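Local structure of capsid protein (5YKZ) at residues Y39-F45 against T110-A116; S60-V64 against F84-K88. The protein probably forms the dimeric spikes of a shrimp nodavirus particle, as the protruding domain of its capsid protein. One frame throughout, in Å; residues are numbered along the deposited sequence.

Interaction 1 of 2, residues Y39-F45 against T110-A116; sequences YLLTPAF and TGFNIIA
Thr42 holds OG1 between its backbone N and carbonyl carbon (chi1 56°), bringing the hydroxyl to 3.6 Å from CB of Asn113, while Asn113 keeps CG beside its own N (chi1 -74°) and its ND2 reaches the water that Thr42 OG1 also binds. This water bridges the Thr42 hydroxyl, at 2.7 Å from OG1, Asn113 ND2, from which it accepts, and Pro43 O, to which it donates. The Ile115 side chain crosses that of Thr42 at about a right angle, its CD1 3.5 Å from OG1. The two strands are antiparallel neighbours in the eight-stranded sheet of the P-domain, with Thr42 and Asn113 a hydrogen-bonded pair; Asn113 N reaches Thr42 O at 2.8 Å, in the carbonyl plane. Pro43 and Phe112 form the next, non-hydrogen-bonded pair. The Leu41 side chain runs alongside both Phe112 and Ile114, with CD2 4.0 Å from Ile114 CG1. At one end Ala116 CB meets the edge of the Tyr39 ring, 3.7 Å from CE1, and Tyr39 OH is hydrogen-bonded to Ser34 N. Leu40 and Ile115 share the face of Thr42 and pack against Ile115 and Leu40 of the second subunit, respectively.

Interaction 2 of 2, residues S60-V64 against F84-K88; sequences SATPV and FIKVK
Facing layers of the strongly curved antiparallel P-domain sheet meet where strand 58-63 passes over strand 79-88. The two are not paired: their short axes approach to 7.6 Å with N-to-C directions 37° apart, and no hydrogen bond joins them, so the contact is made mainly by apolar groups filling the interior. Pro63 and Ile85 point toward each other. The proline presents the CG and CD side of its ring to the methyl branch of the isoleucine, with CD 3.8 Å from Ile85 CG2. The longer branch of Ile85 extends past the ring, back along the other strand toward Ala61; its CG1 stands beside the backbone N (chi1 -73°) and the chain is then nearly straight (chi2 168°), which carries CD1 to 3.5 Å from Ala61 O. Ala61 CB is a looser neighbour, 4.5 Å from Ile85 CD1. Two residues further along, Val87 CG2 comes to 4.1 Å from Pro63 CB, so the proline lies against both isoleucine and valine. Lys86, between them, starts away from segment 60-64, and its NZ forms a salt bridge with Asp7 and a hydrogen bond with Val8 O, both of the second subunit. Around the packed residues, Ile85 also touches Ile70 of strand 66-73 and Leu41 of strand 38-48, Val87 touches Phe95 of strand 95-101, and Ala61 rests on Phe16.

Both interactions are buried, but they bind the sheet in different ways. Interaction 1 joins adjacent strands through a ladder of backbone hydrogen bonds, whereas interaction 2 brings together strands separated in the sheet order by strand 66-73 and relies mainly on apolar side chains, without hydrogen bonds. They share a boundary: strands 38-48 and 79-88 are neighbours, and Leu41 N probably donates to Ile85 O (2.8 Å), as Tyr39 N does to Val87 O. The Leu41 and Ile85 side chains also touch, making the apolar packing continuous between the contacts. Each also reaches the dimer partner, interaction 1 chiefly by apolar packing and sheet continuation at Phe45, interaction 2 through charged Lys86 and through Phe84.

Interaction 1 of 2, residues Y39-F45 against T110-A116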
# COMPACT_ATOMS: atom_id res chain seq x y z
N TYR B 39 8.06 6.04 -12.16
CA TYR B 39 7.58 4.92 -11.31
C TYR B 39 6.55 5.39 -10.35
O TYR B 39 6.58 6.61 -9.96
CB TYR B 39 8.76 4.28 -10.56
CG TYR B 39 9.76 3.69 -11.46
CD1 TYR B 39 9.61 2.38 -11.90
CD2 TYR B 39 10.88 4.38 -11.92
CE1 TYR B 39 10.52 1.81 -12.79
CE2 TYR B 39 11.79 3.79 -12.79
CZ TYR B 39 11.57 2.52 -13.19
OH TYR B 39 12.53 1.95 -14.05
N LEU B 40 5.72 4.54 -9.87
CA LEU B 40 4.79 4.82 -8.73
C LEU B 40 5.27 4.04 -7.54
O LEU B 40 5.62 2.84 -7.69
CB LEU B 40 3.45 4.35 -9.16
CG LEU B 40 2.31 4.80 -8.36
CD1 LEU B 40 2.00 6.33 -8.49
CD2 LEU B 40 1.06 3.97 -8.67
N LEU B 41 5.27 4.63 -6.37
CA LEU B 41 5.65 3.97 -5.13
C LEU B 41 4.47 3.88 -4.23
O LEU B 41 3.77 4.88 -4.01
CB LEU B 41 6.76 4.73 -4.39
CG LEU B 41 7.85 5.34 -5.22
CD1 LEU B 41 8.87 6.03 -4.38
CD2 LEU B 41 8.55 4.29 -6.11
N THR B 42 4.19 2.70 -3.63
CA THR B 42 3.10 2.48 -2.72
C THR B 42 3.62 1.83 -1.46
O THR B 42 4.56 1.00 -1.53
CB THR B 42 2.02 1.59 -3.40
OG1 THR B 42 2.64 0.33 -3.86
CG2 THR B 42 1.43 2.28 -4.56
N PRO B 43 3.07 2.14 -0.30
CA PRO B 43 3.61 1.62 0.97
C PRO B 43 3.25 0.18 1.24
O PRO B 43 2.17 -0.26 0.81
CB PRO B 43 2.94 2.54 2.02
CG PRO B 43 1.63 2.93 1.36
CD PRO B 43 1.95 3.11 -0.08
N ALA B 44 4.01 -0.51 2.03
CA ALA B 44 3.72 -1.88 2.47
C ALA B 44 4.57 -2.23 3.64
O ALA B 44 5.76 -1.75 3.72
CB ALA B 44 3.93 -2.89 1.35
N PHE B 45 4.15 -3.15 4.49
CA PHE B 45 5.03 -3.73 5.49
C PHE B 45 4.44 -5.06 5.92
O PHE B 45 3.23 -5.32 5.74
CB PHE B 45 5.28 -2.80 6.67
CG PHE B 45 4.03 -2.38 7.37
CD1 PHE B 45 3.36 -3.21 8.21
CD2 PHE B 45 3.52 -1.12 7.15
CE1 PHE B 45 2.16 -2.76 8.84
CE2 PHE B 45 2.38 -0.71 7.74
CZ PHE B 45 1.70 -1.54 8.57
N THR B 110 9.56 -0.99 7.43
CA THR B 110 8.47 -0.75 6.47
C THR B 110 9.14 -0.46 5.14
O THR B 110 10.36 -0.33 5.05
CB THR B 110 7.54 0.35 6.90
OG1 THR B 110 8.17 1.61 6.79
CG2 THR B 110 7.01 0.14 8.31
N GLY B 111 8.33 -0.34 4.09
CA GLY B 111 8.86 -0.15 2.77
C GLY B 111 7.83 0.24 1.76
O GLY B 111 6.72 0.71 2.10
N PHE B 112 8.20 0.05 0.52
CA PHE B 112 7.38 0.45 -0.61
C PHE B 112 7.60 -0.48 -1.76
O PHE B 112 8.68 -1.10 -1.89
CB PHE B 112 7.60 1.94 -1.01
CG PHE B 112 9.04 2.28 -1.28
CD1 PHE B 112 9.86 2.67 -0.24
CD2 PHE B 112 9.51 2.29 -2.55
CE1 PHE B 112 11.17 3.03 -0.49
CE2 PHE B 112 10.81 2.70 -2.80
CZ PHE B 112 11.63 3.05 -1.76
N ASN B 113 6.59 -0.57 -2.62
CA ASN B 113 6.69 -1.20 -3.92
C ASN B 113 6.98 -0.24 -4.96
O ASN B 113 6.42 0.85 -4.93
CB ASN B 113 5.39 -1.96 -4.23
CG ASN B 113 5.38 -3.30 -3.36
OD1 ASN B 113 6.34 -4.02 -3.29
ND2 ASN B 113 4.46 -3.43 -2.68
N ILE B 114 7.89 -0.55 -5.89
CA ILE B 114 8.20 0.29 -7.04
C ILE B 114 7.50 -0.31 -8.23
O ILE B 114 7.80 -1.44 -8.66
CB ILE B 114 9.69 0.38 -7.29
CG1 ILE B 114 10.45 0.80 -6.02
CG2 ILE B 114 9.94 1.29 -8.48
CD1 ILE B 114 11.92 1.03 -6.26
N ILE B 115 6.51 0.38 -8.73
CA ILE B 115 5.56 -0.10 -9.75
C ILE B 115 5.91 0.57 -11.05
O ILE B 115 6.18 1.73 -11.14
CB ILE B 115 4.14 0.25 -9.36
CG1 ILE B 115 3.83 -0.36 -8.02
CG2 ILE B 115 3.18 -0.29 -10.41
CD1 ILE B 115 2.66 0.12 -7.34
N ALA B 116 6.00 -0.30 -12.09
CA ALA B 116 6.51 0.04 -13.40
C ALA B 116 5.57 -0.45 -14.50
O ALA B 116 5.01 -1.54 -14.39
CB ALA B 116 7.90 -0.62 -13.58
O HOH W 1 2.16 -1.54 -1.95

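Interaction 2 of 2, residues S60-V64 against F84-K88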
# COMPACT_ATOMS: atom_id res chain seq x y z
N SER B 60 7.15 9.56 7.24
CA SER B 60 6.67 10.27 6.07
C SER B 60 7.80 10.26 5.02
O SER B 60 8.95 10.48 5.40
CB SER B 60 6.35 11.69 6.44
OG SER B 60 5.70 12.39 5.42
N ALA B 61 7.44 10.06 3.77
CA ALA B 61 8.42 10.07 2.67
C ALA B 61 7.87 10.89 1.58
O ALA B 61 6.73 10.69 1.11
CB ALA B 61 8.72 8.71 2.24
N THR B 62 8.74 11.72 0.97
CA THR B 62 8.33 12.52 -0.14
C THR B 62 9.51 12.51 -1.13
O THR B 62 10.65 12.70 -0.64
CB THR B 62 8.07 13.97 0.25
OG1 THR B 62 9.32 14.54 0.69
CG2 THR B 62 6.90 14.08 1.19
N PRO B 63 9.30 12.41 -2.43
CA PRO B 63 10.43 12.55 -3.33
C PRO B 63 11.05 13.93 -3.22
O PRO B 63 10.34 14.91 -3.07
CB PRO B 63 9.79 12.31 -4.68
CG PRO B 63 8.37 12.78 -4.54
CD PRO B 63 7.99 12.40 -3.13
N VAL B 64 12.37 14.04 -3.46
CA VAL B 64 12.97 15.35 -3.53
C VAL B 64 12.45 16.09 -4.72
O VAL B 64 12.35 17.34 -4.67
CB VAL B 64 14.50 15.29 -3.46
CG1 VAL B 64 15.01 14.62 -2.19
CG2 VAL B 64 15.12 14.76 -4.66
N PHE B 84 0.76 7.73 -2.39
CA PHE B 84 1.53 7.12 -3.44
C PHE B 84 2.36 8.18 -4.09
O PHE B 84 1.91 9.37 -4.25
CB PHE B 84 0.65 6.39 -4.48
CG PHE B 84 -0.58 7.14 -4.95
CD1 PHE B 84 -0.59 7.96 -6.02
CD2 PHE B 84 -1.78 6.94 -4.33
CE1 PHE B 84 -1.71 8.61 -6.44
CE2 PHE B 84 -2.91 7.52 -4.78
CZ PHE B 84 -2.89 8.37 -5.76
N ILE B 85 3.58 7.87 -4.42
CA ILE B 85 4.58 8.79 -4.97
C ILE B 85 4.78 8.50 -6.43
O ILE B 85 4.94 7.34 -6.84
CB ILE B 85 5.91 8.62 -4.19
CG1 ILE B 85 5.78 9.22 -2.83
CG2 ILE B 85 7.06 9.27 -4.98
CD1 ILE B 85 6.91 8.87 -1.87
N LYS B 86 4.82 9.52 -7.25
CA LYS B 86 5.26 9.46 -8.63
C LYS B 86 6.60 10.13 -8.70
O LYS B 86 6.76 11.27 -8.27
CB LYS B 86 4.27 10.15 -9.55
CG LYS B 86 4.62 10.27 -11.01
CD LYS B 86 5.06 9.01 -11.72
CE LYS B 86 3.91 8.09 -11.78
NZ LYS B 86 2.73 8.59 -12.48
N VAL B 87 7.59 9.45 -9.24
CA VAL B 87 8.94 9.95 -9.28
C VAL B 87 9.63 9.44 -10.51
O VAL B 87 9.43 8.27 -10.96
CB VAL B 87 9.72 9.56 -8.01
CG1 VAL B 87 9.79 8.02 -7.84
CG2 VAL B 87 11.08 10.26 -7.93
N LYS B 88 10.42 10.30 -11.12
CA LYS B 88 11.24 9.97 -12.30
C LYS B 88 12.66 9.83 -11.92
O LYS B 88 13.25 10.66 -11.22
CB LYS B 88 11.07 11.03 -13.34
CG LYS B 88 11.71 10.76 -14.72
CD LYS B 88 11.47 11.90 -15.71
CE LYS B 88 12.20 11.67 -17.03
NZ LYS B 88 11.87 12.77 -18.04